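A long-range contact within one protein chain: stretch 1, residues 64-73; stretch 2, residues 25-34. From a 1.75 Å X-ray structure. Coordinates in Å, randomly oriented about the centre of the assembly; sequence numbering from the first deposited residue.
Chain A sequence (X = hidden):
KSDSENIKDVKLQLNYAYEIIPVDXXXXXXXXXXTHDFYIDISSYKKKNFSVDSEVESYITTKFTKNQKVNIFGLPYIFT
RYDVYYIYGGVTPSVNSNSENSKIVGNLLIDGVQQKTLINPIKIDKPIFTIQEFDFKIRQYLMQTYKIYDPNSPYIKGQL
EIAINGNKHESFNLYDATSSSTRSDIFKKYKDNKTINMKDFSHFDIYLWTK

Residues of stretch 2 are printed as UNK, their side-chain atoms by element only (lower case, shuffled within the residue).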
ATOM      1  N   PHE A  64      20.194  14.737  12.431  1.00 18.06           N
ATOM      2  CA  PHE A  64      20.009  13.559  13.269  1.00 16.29           C
ATOM      3  C   PHE A  64      21.339  12.911  13.660  1.00 18.33           C
ATOM      4  O   PHE A  64      22.397  13.307  13.172  1.00 19.07           O
ATOM      5  CB  PHE A  64      19.132  12.542  12.526  1.00 15.26           C
ATOM      6  CG  PHE A  64      17.735  13.034  12.244  1.00 13.05           C
ATOM      7  CD1 PHE A  64      17.484  13.881  11.171  1.00 12.99           C
ATOM      8  CD2 PHE A  64      16.674  12.655  13.063  1.00 14.89           C
ATOM      9  CE1 PHE A  64      16.189  14.346  10.912  1.00 14.37           C
ATOM     10  CE2 PHE A  64      15.383  13.110  12.817  1.00 12.70           C
ATOM     11  CZ  PHE A  64      15.137  13.959  11.738  1.00 15.88           C
ATOM     12  N   THR A  65      21.282  11.918  14.544  1.00 17.85           N
ATOM     13  CA  THR A  65      22.485  11.215  14.979  1.00 18.65           C
ATOM     14  C   THR A  65      22.202   9.717  15.076  1.00 17.94           C
ATOM     15  O   THR A  65      21.071   9.312  15.341  1.00 17.60           O
ATOM     16  CB  THR A  65      22.978  11.725  16.357  1.00 21.82           C
ATOM     17  OG1 THR A  65      22.062  11.318  17.377  1.00 24.84           O
ATOM     18  CG2 THR A  65      23.075  13.240  16.359  1.00 23.36           C
ATOM     19  N   LYS A  66      23.221   8.893  14.847  1.00 16.60           N
ATOM     20  CA  LYS A  66      23.029   7.449  14.926  1.00 17.32           C
ATOM     21  C   LYS A  66      22.486   7.050  16.288  1.00 18.12           C
ATOM     22  O   LYS A  66      22.811   7.662  17.310  1.00 16.67           O
ATOM     23  CB  LYS A  66      24.340   6.694  14.669  1.00 18.33           C
ATOM     24  CG  LYS A  66      24.865   6.797  13.253  1.00 20.57           C
ATOM     25  CD  LYS A  66      26.098   5.922  13.058  1.00 20.83           C
ATOM     26  CE  LYS A  66      27.250   6.368  13.947  1.00 23.65           C
ATOM     27  NZ  LYS A  66      28.472   5.537  13.746  1.00 24.28           N
ATOM     28  N   ASN A  67      21.648   6.020  16.272  1.00 16.88           N
ATOM     29  CA  ASN A  67      21.011   5.454  17.453  1.00 17.38           C
ATOM     30  C   ASN A  67      19.969   6.338  18.126  1.00 17.35           C
ATOM     31  O   ASN A  67      19.565   6.092  19.261  1.00 19.78           O
ATOM     32  CB  ASN A  67      22.073   4.990  18.443  1.00 19.04           C
ATOM     33  CG  ASN A  67      22.963   3.920  17.848  1.00 18.96           C
ATOM     34  OD1 ASN A  67      22.473   2.978  17.223  1.00 16.93           O
ATOM     35  ND2 ASN A  67      24.272   4.061  18.026  1.00 19.98           N
ATOM     36  N   GLN A  68      19.538   7.365  17.405  1.00 17.71           N
ATOM     37  CA  GLN A  68      18.488   8.252  17.881  1.00 17.51           C
ATOM     38  C   GLN A  68      17.219   7.499  17.485  1.00 16.65           C
ATOM     39  O   GLN A  68      17.215   6.781  16.480  1.00 14.92           O
ATOM     40  CB  GLN A  68      18.544   9.587  17.133  1.00 18.81           C
ATOM     41  CG  GLN A  68      17.462  10.586  17.507  1.00 21.62           C
ATOM     42  CD  GLN A  68      17.499  11.838  16.639  1.00 24.53           C
ATOM     43  OE1 GLN A  68      18.509  12.132  15.987  1.00 19.79           O
ATOM     44  NE2 GLN A  68      16.398  12.590  16.634  1.00 23.77           N
ATOM     45  N   LYS A  69      16.158   7.638  18.274  1.00 14.42           N
ATOM     46  CA  LYS A  69      14.898   6.978  17.961  1.00 15.32           C
ATOM     47  C   LYS A  69      14.068   7.910  17.092  1.00 14.87           C
ATOM     48  O   LYS A  69      13.995   9.115  17.344  1.00 13.60           O
ATOM     49  CB  LYS A  69      14.129   6.642  19.243  1.00 17.23           C
ATOM     50  CG  LYS A  69      14.807   5.604  20.125  1.00 19.95           C
ATOM     51  CD  LYS A  69      14.967   4.283  19.391  1.00 22.01           C
ATOM     52  CE  LYS A  69      15.651   3.237  20.268  1.00 24.89           C
ATOM     53  NZ  LYS A  69      17.033   3.639  20.643  1.00 29.82           N
ATOM     54  N   VAL A  70      13.452   7.354  16.056  1.00 12.98           N
ATOM     55  CA  VAL A  70      12.634   8.154  15.159  1.00 11.87           C
ATOM     56  C   VAL A  70      11.347   7.450  14.778  1.00 11.01           C
ATOM     57  O   VAL A  70      11.197   6.242  14.973  1.00 12.29           O
ATOM     58  CB  VAL A  70      13.386   8.481  13.845  1.00 13.45           C
ATOM     59  CG1 VAL A  70      14.615   9.334  14.136  1.00 11.88           C
ATOM     60  CG2 VAL A  70      13.791   7.194  13.142  1.00 12.59           C
ATOM     61  N   ASN A  71      10.411   8.233  14.253  1.00 11.79           N
ATOM     62  CA  ASN A  71       9.149   7.702  13.770  1.00 10.70           C
ATOM     63  C   ASN A  71       9.202   7.776  12.260  1.00 10.58           C
ATOM     64  O   ASN A  71       9.826   8.676  11.688  1.00 10.85           O
ATOM     65  CB  ASN A  71       7.975   8.526  14.283  1.00 11.93           C
ATOM     66  CG  ASN A  71       7.797   8.394  15.777  1.00 12.28           C
ATOM     67  OD1 ASN A  71       8.007   7.321  16.333  1.00 14.11           O
ATOM     68  ND2 ASN A  71       7.399   9.481  16.433  1.00 16.18           N
ATOM     69  N   ILE A  72       8.539   6.826  11.617  1.00 10.60           N
ATOM     70  CA  ILE A  72       8.522   6.764  10.172  1.00  8.88           C
ATOM     71  C   ILE A  72       7.103   6.780   9.634  1.00  7.78           C
ATOM     72  O   ILE A  72       6.245   6.030  10.101  1.00  9.16           O
ATOM     73  CB  ILE A  72       9.162   5.456   9.658  1.00 10.55           C
ATOM     74  CG1 ILE A  72      10.611   5.357  10.128  1.00 12.94           C
ATOM     75  CG2 ILE A  72       9.060   5.391   8.129  1.00 10.01           C
ATOM     76  CD1 ILE A  72      11.242   4.000   9.854  1.00 14.63           C
ATOM     77  N   PHE A  73       6.861   7.656   8.671  1.00  7.41           N
ATOM     78  CA  PHE A  73       5.574   7.693   7.986  1.00  8.66           C
ATOM     79  C   PHE A  73       5.926   8.122   6.578  1.00 10.19           C
ATOM     80  O   PHE A  73       6.042   9.318   6.283  1.00 11.39           O
ATOM     81  CB  PHE A  73       4.583   8.688   8.584  1.00  9.48           C
ATOM     82  CG  PHE A  73       3.175   8.465   8.100  1.00  9.03           C
ATOM     83  CD1 PHE A  73       2.797   8.864   6.822  1.00 10.45           C
ATOM     84  CD2 PHE A  73       2.254   7.781   8.886  1.00 10.56           C
ATOM     85  CE1 PHE A  73       1.523   8.577   6.333  1.00 10.65           C
ATOM     86  CE2 PHE A  73       0.975   7.491   8.403  1.00 11.28           C
ATOM     87  CZ  PHE A  73       0.614   7.891   7.122  1.00 13.82           C
ATOM     88  N   UNK A  25       5.784   3.261  11.159  1.00 10.15           N
ATOM     89  CA  UNK A  25       6.401   2.616  12.317  1.00 12.10           C
ATOM     90  C   UNK A  25       6.877   3.665  13.302  1.00 12.37           C
ATOM     91  O   UNK A  25       7.385   4.707  12.900  1.00 13.61           O
ATOM     92  c   UNK A  25       6.204  -1.677  10.987  1.00 14.14           C
ATOM     93  c   UNK A  25       6.229  -1.639   9.606  1.00 14.45           C
ATOM     94  c   UNK A  25       7.586   1.758  11.870  1.00 10.91           C
ATOM     95  c   UNK A  25       7.157   0.549  11.074  1.00 11.51           C
ATOM     96  c   UNK A  25       6.718  -0.524   8.942  1.00 12.59           C
ATOM     97  o   UNK A  25       5.733  -2.709   8.900  1.00 16.80           O
ATOM     98  c   UNK A  25       6.666  -0.582  11.712  1.00 12.84           C
ATOM     99  c   UNK A  25       7.181   0.563   9.678  1.00 12.25           C
ATOM    100  N   UNK A  26       6.738   3.383  14.594  1.00 12.38           N
ATOM    101  CA  UNK A  26       7.158   4.350  15.598  1.00 11.39           C
ATOM    102  C   UNK A  26       8.272   3.847  16.515  1.00 12.52           C
ATOM    103  O   UNK A  26       8.424   2.640  16.733  1.00 14.88           O
ATOM    104  c   UNK A  26       4.932   5.538  15.617  1.00 18.66           C
ATOM    105  o   UNK A  26       5.339   3.639  17.041  1.00 16.95           O
ATOM    106  c   UNK A  26       5.960   4.792  16.465  1.00 15.38           C
ATOM    107  N   UNK A  27       9.053   4.793  17.025  1.00 11.93           N
ATOM    108  CA  UNK A  27      10.150   4.515  17.952  1.00 13.48           C
ATOM    109  C   UNK A  27      11.158   3.513  17.387  1.00 14.64           C
ATOM    110  O   UNK A  27      11.449   2.487  18.001  1.00 15.09           O
ATOM    111  n   UNK A  27      10.562   2.820  21.132  1.00 27.24           N
ATOM    112  c   UNK A  27       9.567   4.007  19.276  1.00 17.80           C
ATOM    113  o   UNK A  27      11.431   4.803  20.544  1.00 25.81           O
ATOM    114  c   UNK A  27      10.607   3.907  20.373  1.00 20.93           C
ATOM    115  N   UNK A  28      11.699   3.838  16.216  1.00 12.85           N
ATOM    116  CA  UNK A  28      12.667   2.989  15.530  1.00 13.45           C
ATOM    117  C   UNK A  28      14.070   3.567  15.635  1.00 13.24           C
ATOM    118  O   UNK A  28      14.254   4.782  15.621  1.00 14.17           O
ATOM    119  c   UNK A  28      12.293   2.867  14.058  1.00 14.55           C
ATOM    120  s   UNK A  28      10.629   2.246  13.821  1.00 19.49           S
ATOM    121  N   UNK A  29      15.062   2.692  15.705  1.00 12.82           N
ATOM    122  CA  UNK A  29      16.443   3.140  15.835  1.00 11.69           C
ATOM    123  C   UNK A  29      17.143   3.466  14.525  1.00 11.53           C
ATOM    124  O   UNK A  29      17.055   2.708  13.555  1.00 12.00           O
ATOM    125  c   UNK A  29      17.268   2.084  16.572  1.00 14.20           C
ATOM    126  c   UNK A  29      18.668   2.561  16.885  1.00 13.19           C
ATOM    127  o   UNK A  29      19.632   2.202  16.207  1.00 15.73           O
ATOM    128  n   UNK A  29      18.786   3.392  17.910  1.00 13.77           N
ATOM    129  N   UNK A  30      17.837   4.600  14.501  1.00 11.85           N
ATOM    130  CA  UNK A  30      18.611   4.990  13.325  1.00 10.35           C
ATOM    131  C   UNK A  30      19.900   4.186  13.414  1.00 11.66           C
ATOM    132  O   UNK A  30      20.761   4.477  14.245  1.00 11.26           O
ATOM    133  c   UNK A  30      17.972   8.842  13.184  1.00 13.29           C
ATOM    134  c   UNK A  30      17.713   7.346  13.209  1.00 10.72           C
ATOM    135  c   UNK A  30      18.980   6.493  13.336  1.00 10.38           C
ATOM    136  c   UNK A  30      19.942   6.803  12.183  1.00 12.24           C
ATOM    137  N   UNK A  31      20.030   3.170  12.569  1.00  9.81           N
ATOM    138  CA  UNK A  31      21.227   2.333  12.584  1.00 11.37           C
ATOM    139  C   UNK A  31      22.410   2.996  11.900  1.00 11.19           C
ATOM    140  O   UNK A  31      23.561   2.826  12.320  1.00 12.40           O
ATOM    141  c   UNK A  31      20.303  -0.013  12.864  1.00 13.17           C
ATOM    142  o   UNK A  31      19.958  -1.122  12.414  1.00 14.42           O
ATOM    143  c   UNK A  31      20.955   0.982  11.920  1.00 11.24           C
ATOM    144  o   UNK A  31      20.141   0.306  14.059  1.00 14.43           O
ATOM    145  N   UNK A  32      22.138   3.747  10.843  1.00 11.37           N
ATOM    146  CA  UNK A  32      23.215   4.415  10.125  1.00 10.59           C
ATOM    147  C   UNK A  32      22.707   5.620   9.346  1.00 12.73           C
ATOM    148  O   UNK A  32      21.548   5.653   8.910  1.00 12.70           O
ATOM    149  c   UNK A  32      23.897   3.426   9.170  1.00 10.86           C
ATOM    150  c   UNK A  32      27.609   4.276   9.269  1.00 13.32           C
ATOM    151  o   UNK A  32      29.071   5.144   7.586  1.00 13.72           O
ATOM    152  c   UNK A  32      26.782   4.745   7.059  1.00 15.05           C
ATOM    153  c   UNK A  32      27.822   4.721   7.975  1.00 13.52           C
ATOM    154  c   UNK A  32      25.275   3.860   8.744  1.00 11.40           C
ATOM    155  c   UNK A  32      26.340   3.848   9.648  1.00 12.68           C
ATOM    156  c   UNK A  32      25.513   4.312   7.449  1.00 12.75           C
ATOM    157  N   UNK A  33      23.583   6.613   9.187  1.00 10.41           N
ATOM    158  CA  UNK A  33      23.268   7.832   8.453  1.00 12.09           C
ATOM    159  C   UNK A  33      24.323   8.117   7.392  1.00 13.32           C
ATOM    160  O   UNK A  33      25.519   8.150   7.686  1.00 15.40           O
ATOM    161  c   UNK A  33      20.754   9.277   9.820  1.00 11.23           C
ATOM    162  c   UNK A  33      22.407  10.248  11.436  1.00 11.40           C
ATOM    163  c   UNK A  33      23.205   9.041   9.400  1.00 11.40           C
ATOM    164  c   UNK A  33      22.119   9.096  10.477  1.00  9.18           C
ATOM    165  N   UNK A  34      23.880   8.310   6.158  1.00 12.38           N
ATOM    166  CA  UNK A  34      24.798   8.654   5.083  1.00 11.91           C
ATOM    167  C   UNK A  34      24.449  10.093   4.723  1.00 12.71           C
ATOM    168  O   UNK A  34      23.589  10.707   5.364  1.00 12.45           O
ATOM    169  o   UNK A  34      23.307   7.895   3.322  1.00 11.32           O
ATOM    170  c   UNK A  34      24.624   7.736   3.859  1.00 12.51           C
ATOM    171  c   UNK A  34      24.841   6.287   4.253  1.00 13.40           C
TER

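Position 25 carries one carbon leading to a six-carbon ring that bears an oxygen, and the ring makes no close contact with stretch 1. This is Tyr-25, a large ring with a polar hydroxyl that suits a partly exposed place. Its backbone makes a two-way pair with Ile-72: N of Tyr-25 donates to O of Ile-72 (3.0 Å), and N of Ile-72 to O of Tyr-25 (2.7 Å). The side chain starts on the same face as Ile-72, but its ring leads away from stretch 1, so the backbone does the binding.

Position 26 has one carbon carrying an oxygen and a carbon, and the first carbon lies against Asn-71. This beta-branched pattern, common in strands, is Thr-26. Its CB lies 3.3 Å from OD1 of Asn-71, while its hydroxyl is satisfied elsewhere in the structure.

At position 27 two carbons precede an oxygen and a nitrogen, and the oxygen lies near Lys-69: the carboxamide of Asn-27. Phi and psi are both 56°, a left-handed conformation that asparagine tolerates well, and the chain turns a corner here. The backbone N donates to OD1 of Asn-71 (2.8 Å), so a side chain replaces the usual strand partner at the bulge.

Position 28 shows one carbon and a sulfur, the sulfur facing Ile-72: Cys-28. Small and apolar, it suits a buried place on the face shared with Val-70 and Ile-72; its SG lies 4.4 Å from CD1 of Ile-72. N of Cys-28 donates to O of Val-70 (2.8 Å), and N of Val-70 to O of Cys-28 (2.7 Å).

Position 29 again has two carbons, an oxygen and a nitrogen, set beside Asn-67 and Lys-69, giving Asn-29. It pairs with Lys-69 on the face opposite Cys-28, where a polar group fits its partly exposed setting.

Position 30 has four carbons forked at the first; the tip of the two-carbon arm lies against Val-70 and Phe-64. This is Ile-30. Its CD1 reaches CG1 of Val-70 (3.5 Å) and CB of Phe-64 (3.9 Å), filling a buried apolar pocket. Its N donates to O of Gln-68 (3.0 Å), and its O accepts from N of Asn-67 (2.7 Å).

Position 31, two carbons and two oxygens, is Asp-31; its CA-to-CB bond points away, though the side-chain end comes nearer, and a carboxylate suits this exposed edge. Position 32, a carbon and a six-carbon ring with an oxygen, lies along Lys-66 and is Tyr-32. Its CD1 is 4.0 Å from the aliphatic CD of Lys-66, and its hydroxyl suits an exposed site.

Position 33, four carbons forked at the second, touches Phe-64 and Thr-65 and is Leu-33. Its branched apolar end covers the start of the turn, CD1 lying 4.1 Å from CB of Phe-64 and 3.7 Å from CA of Thr-65. Position 34, one carbon with an oxygen and a carbon, is Thr-34, out of reach.

The contact thus works as an antiparallel ladder, shifted by a bulge that Asn-71 bridges and extended to the Thr-65 to Gln-68 turn, with Ile-30 as its main apolar plug.

Stretch 2 (25-34) YTNCNIDYLT
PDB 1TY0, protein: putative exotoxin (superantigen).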